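Long-range contacts in AopB (Aeromonas hydrophila, PDB 3WXX), which probably helps form the type III secretion translocon in the host membrane, and is seen here as a fragment bound by its chaperone AcrH: residues 35-39 with 193-198; 133-138 with 209-214. Residues are numbered along the deposited sequence.

Interaction 1. Residues 35-39 with 193-198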
loop_
_atom_site.group_PDB
_atom_site.type_symbol
_atom_site.label_atom_id
_atom_site.label_comp_id
_atom_site.label_asym_id
_atom_site.label_seq_id
_atom_site.Cartn_x
_atom_site.Cartn_y
_atom_site.Cartn_z
ATOM N N GLY B 35 -1.060 -7.896 -14.635
ATOM C CA GLY B 35 0.372 -7.672 -14.516
ATOM C C GLY B 35 1.095 -8.654 -13.620
ATOM O O GLY B 35 2.198 -9.049 -13.945
ATOM N N THR B 36 0.489 -9.059 -12.505
ATOM C CA THR B 36 1.121 -10.034 -11.601
ATOM C C THR B 36 0.903 -11.471 -12.052
ATOM O O THR B 36 1.664 -12.370 -11.687
ATOM C CB THR B 36 0.669 -9.895 -10.108
ATOM O OG1 THR B 36 -0.757 -9.866 -10.015
ATOM C CG2 THR B 36 1.235 -8.631 -9.477
ATOM N N ALA B 37 -0.152 -11.699 -12.824
ATOM C CA ALA B 37 -0.380 -13.016 -13.411
ATOM C C ALA B 37 0.744 -13.314 -14.403
ATOM O O ALA B 37 1.394 -14.363 -14.303
ATOM C CB ALA B 37 -1.729 -13.061 -14.099
ATOM N N ASN B 38 0.965 -12.387 -15.343
ATOM C CA ASN B 38 2.109 -12.474 -16.259
ATOM C C ASN B 38 3.447 -12.512 -15.534
ATOM O O ASN B 38 4.409 -13.056 -16.045
ATOM C CB ASN B 38 2.126 -11.285 -17.231
ATOM C CG ASN B 38 0.987 -11.320 -18.241
ATOM O OD1 ASN B 38 0.416 -12.376 -18.514
ATOM N ND2 ASN B 38 0.664 -10.164 -18.816
ATOM N N ALA B 39 3.518 -11.862 -14.378
ATOM C CA ALA B 39 4.740 -11.819 -13.598
ATOM C C ALA B 39 5.090 -13.197 -13.068
ATOM O O ALA B 39 6.227 -13.635 -13.187
ATOM C CB ALA B 39 4.596 -10.831 -12.447
ATOM N N VAL B 193 8.944 -6.967 -11.704
ATOM C CA VAL B 193 8.557 -7.622 -12.930
ATOM C C VAL B 193 7.182 -7.095 -13.307
ATOM O O VAL B 193 6.966 -6.627 -14.432
ATOM C CB VAL B 193 8.547 -9.156 -12.773
ATOM C CG1 VAL B 193 8.009 -9.816 -14.028
ATOM C CG2 VAL B 193 9.947 -9.675 -12.473
ATOM N N SER B 194 6.252 -7.176 -12.356
ATOM C CA SER B 194 4.882 -6.706 -12.589
ATOM C C SER B 194 4.903 -5.293 -13.161
ATOM O O SER B 194 4.121 -5.004 -14.061
ATOM C CB SER B 194 4.054 -6.747 -11.301
ATOM O OG SER B 194 4.570 -7.714 -10.386
ATOM N N ILE B 195 5.766 -4.403 -12.633
ATOM C CA ILE B 195 5.847 -3.030 -13.178
ATOM C C ILE B 195 6.308 -3.109 -14.619
ATOM O O ILE B 195 5.698 -2.511 -15.500
ATOM C CB ILE B 195 6.807 -2.086 -12.410
ATOM C CG1 ILE B 195 6.363 -1.811 -10.964
ATOM C CG2 ILE B 195 6.919 -0.744 -13.113
ATOM C CD1 ILE B 195 5.102 -0.986 -10.830
ATOM N N ALA B 196 7.360 -3.898 -14.850
ATOM C CA ALA B 196 7.923 -4.059 -16.184
ATOM C C ALA B 196 6.826 -4.417 -17.143
ATOM O O ALA B 196 6.646 -3.761 -18.164
ATOM C CB ALA B 196 8.986 -5.130 -16.198
ATOM N N VAL B 197 6.051 -5.431 -16.773
ATOM C CA VAL B 197 4.899 -5.877 -17.579
ATOM C C VAL B 197 3.863 -4.771 -17.802
ATOM O O VAL B 197 3.524 -4.468 -18.930
ATOM C CB VAL B 197 4.194 -7.086 -16.920
ATOM C CG1 VAL B 197 2.808 -7.305 -17.515
ATOM C CG2 VAL B 197 5.061 -8.341 -17.046
ATOM N N THR B 198 3.359 -4.198 -16.711
ATOM C CA THR B 198 2.232 -3.269 -16.767
ATOM C C THR B 198 2.590 -1.921 -17.411
ATOM O O THR B 198 1.761 -1.312 -18.056
ATOM C CB THR B 198 1.678 -2.942 -15.347
ATOM O OG1 THR B 198 1.544 -4.124 -14.529
ATOM C CG2 THR B 198 0.347 -2.233 -15.460
#
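Two helical segments of AopB cross here at 117° between their N-to-C directions, with axes 8.1 Å apart, and the lack of a side chain at Gly35 is part of what permits this approach. Its CA is 5.0 Å from Ser194 CA and 3.7 Å from Thr198 OG1; a CB built on Gly35 would fall 2.4 Å from Thr198 OG1, a clash. That hydroxyl is held by the m rotamer of Thr198 (chi1 -45°), which folds it back onto its own helix, where Thr198 OG1 donates to Ser194 O at 2.8 Å. Ser194, with chi1 at -25° between wells, likewise bonds within its helix, to the carbonyl of Val190; Ser194 OG still packs 3.7 Å from Ala39 CB and 3.6 Å from Thr36 CG2. The p rotamer of Thr36 sends OG1 to the Gln33 carbonyl while its methyl makes this contact. The three hydroxyls thus turn to their own helices, and no hydrogen bond crosses. Val193 and Val197, both t, place CG1 methyls 3.9 Å from Ala39 CB and 3.8 Å from Asn38 ND2 respectively; Val197 CG1 also lies 3.9 Å from Gly35 CA. The contact joins helix 24-42 to the C-terminal end of helix 179-198, segment 193-198 lying in a predicted transmembrane segment. Ile195 points away onto Ala144 and Met148 of helix 126-151 and Ala203 of helix 201-217, while Thr198 packs on Leu15 of the AcrH chain.

Interaction 2. Residues 133-138 with 209-214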
loop_
_atom_site.group_PDB
_atom_site.type_symbol
_atom_site.label_atom_id
_atom_site.label_comp_id
_atom_site.label_asym_id
_atom_site.label_seq_id
_atom_site.Cartn_x
_atom_site.Cartn_y
_atom_site.Cartn_z
ATOM N N GLY B 133 10.797 6.304 1.276
ATOM C CA GLY B 133 12.079 6.441 0.552
ATOM C C GLY B 133 11.969 6.337 -0.957
ATOM O O GLY B 133 12.450 7.197 -1.678
ATOM N N ALA B 134 11.271 5.309 -1.434
ATOM C CA ALA B 134 11.059 5.120 -2.874
ATOM C C ALA B 134 10.350 6.302 -3.513
ATOM O O ALA B 134 10.644 6.700 -4.671
ATOM C CB ALA B 134 10.293 3.834 -3.131
ATOM N N ILE B 135 9.439 6.887 -2.757
ATOM C CA ILE B 135 8.702 8.098 -3.214
ATOM C C ILE B 135 9.583 9.338 -3.287
ATOM O O ILE B 135 9.516 10.086 -4.259
ATOM C CB ILE B 135 7.465 8.359 -2.344
ATOM C CG1 ILE B 135 6.417 7.258 -2.624
ATOM C CG2 ILE B 135 6.957 9.761 -2.568
ATOM C CD1 ILE B 135 5.164 7.348 -1.800
ATOM N N LEU B 136 10.471 9.497 -2.320
ATOM C CA LEU B 136 11.542 10.526 -2.421
ATOM C C LEU B 136 12.491 10.359 -3.613
ATOM O O LEU B 136 12.754 11.315 -4.330
ATOM C CB LEU B 136 12.401 10.531 -1.166
ATOM C CG LEU B 136 11.743 11.226 0.013
ATOM C CD1 LEU B 136 12.375 10.738 1.304
ATOM C CD2 LEU B 136 11.841 12.741 -0.134
ATOM N N ILE B 137 12.965 9.134 -3.837
ATOM C CA ILE B 137 13.792 8.860 -5.011
ATOM C C ILE B 137 13.043 8.921 -6.351
ATOM O O ILE B 137 13.559 9.465 -7.316
ATOM C CB ILE B 137 14.419 7.474 -4.965
ATOM C CG1 ILE B 137 15.208 7.265 -3.669
ATOM C CG2 ILE B 137 15.288 7.255 -6.186
ATOM C CD1 ILE B 137 16.390 8.188 -3.516
ATOM N N ALA B 138 11.831 8.363 -6.432
ATOM C CA ALA B 138 11.219 8.149 -7.756
ATOM C C ALA B 138 9.747 8.572 -7.894
ATOM O O ALA B 138 9.064 8.158 -8.857
ATOM C CB ALA B 138 11.420 6.690 -8.151
ATOM N N LYS B 209 15.913 0.952 -9.147
ATOM C CA LYS B 209 16.749 1.968 -8.579
ATOM C C LYS B 209 16.113 2.586 -7.314
ATOM O O LYS B 209 16.769 2.683 -6.282
ATOM C CB LYS B 209 16.989 2.990 -9.662
ATOM C CG LYS B 209 17.859 4.161 -9.305
ATOM C CD LYS B 209 17.560 5.326 -10.309
ATOM C CE LYS B 209 16.324 6.150 -9.898
ATOM N NZ LYS B 209 15.974 7.189 -10.911
ATOM N N ALA B 210 14.830 2.925 -7.380
ATOM C CA ALA B 210 14.141 3.497 -6.263
ATOM C C ALA B 210 14.246 2.606 -5.064
ATOM O O ALA B 210 14.588 3.073 -3.960
ATOM C CB ALA B 210 12.677 3.718 -6.585
ATOM N N VAL B 211 13.881 1.347 -5.244
ATOM C CA VAL B 211 13.917 0.390 -4.123
ATOM C C VAL B 211 15.325 0.222 -3.577
ATOM O O VAL B 211 15.527 0.199 -2.368
ATOM C CB VAL B 211 13.399 -0.994 -4.535
ATOM C CG1 VAL B 211 13.647 -2.003 -3.415
ATOM C CG2 VAL B 211 11.899 -0.927 -4.840
ATOM N N LYS B 212 16.300 0.176 -4.484
ATOM C CA LYS B 212 17.711 0.091 -4.140
ATOM C C LYS B 212 18.113 1.198 -3.178
ATOM O O LYS B 212 18.624 0.950 -2.109
ATOM C CB LYS B 212 18.542 0.279 -5.403
ATOM C CG LYS B 212 19.668 -0.696 -5.569
ATOM C CD LYS B 212 19.195 -1.968 -6.249
ATOM C CE LYS B 212 20.227 -3.111 -6.258
ATOM N NZ LYS B 212 21.555 -2.852 -5.597
ATOM N N PHE B 213 17.853 2.438 -3.570
ATOM C CA PHE B 213 18.316 3.573 -2.825
ATOM C C PHE B 213 17.480 3.833 -1.591
ATOM O O PHE B 213 17.996 4.320 -0.608
ATOM C CB PHE B 213 18.371 4.801 -3.735
ATOM C CG PHE B 213 19.500 4.758 -4.748
ATOM C CD1 PHE B 213 20.273 3.589 -4.944
ATOM C CD2 PHE B 213 19.785 5.884 -5.530
ATOM C CE1 PHE B 213 21.298 3.563 -5.877
ATOM C CE2 PHE B 213 20.811 5.864 -6.460
ATOM C CZ PHE B 213 21.566 4.704 -6.636
ATOM N N ALA B 214 16.193 3.519 -1.618
ATOM C CA ALA B 214 15.363 3.605 -0.409
ATOM C C ALA B 214 15.860 2.612 0.625
ATOM O O ALA B 214 15.863 2.852 1.833
ATOM C CB ALA B 214 13.946 3.291 -0.750
#
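Ile137 overlaps helix 201-217 as a knob in a hole formed by Lys209, Ala210, Phe213 and Ala214. With both chi angles m, Ile137 sets CG2 3.9 Å from Ala210 CA and 4.0 Å from Lys209 CE, while its CD1 lies 3.9 Å from Phe213 CB. The Phe213 ring itself leads away from segment 133-138, so its CB makes the closest approach to Ile137. Beside the knob, alanine meets alanine: Ala138 CB lies 3.6 Å and Ala134 CB 4.2 Å from Ala210 CB. At Gly133 the backbones draw together, with Gly133 CA 4.4 Å from Ala214 CA; an ideal CB on Gly133 would lie only 2.9 Å from Ala214 CB. Ala214 CB rests 3.4 Å from Ala134 N. The axes approach to 8.1 Å at 123°, a close crossing consistent with Gly133, Ala134, Ala210 and Ala214 at the approach. Met130, one turn earlier on helix 126-151, also packs on Ala214. No hydrogen bond crosses, although 310 Å² is buried, both sides summed, and Lys209 contributes aliphatic carbon, so the contact rests on shape and apolar packing, consistent with 133-138 lying in a predicted transmembrane segment.

In the fold
From the N terminus, helix 24-42 comes first and meets helix 179-198 in interaction 1, closing a loop of 153 residues. Within that span lies segment 133-138 of helix 126-151, whose partner, 209-214, comes only after interaction 1 has closed; interaction 2 closes over the 70 residues between. The segments therefore alternate and the two loops cross. Their centres are 19 Å apart and their nearest atoms about 8 Å, so they do not touch; the link runs through helices 179-198 and 201-217, consecutive in the chain. Interaction 1 ties the N-terminal helix to the first of these, and interaction 2 joins the second to helix 126-151, connecting parts far apart in sequence in a fold with helices and no strands.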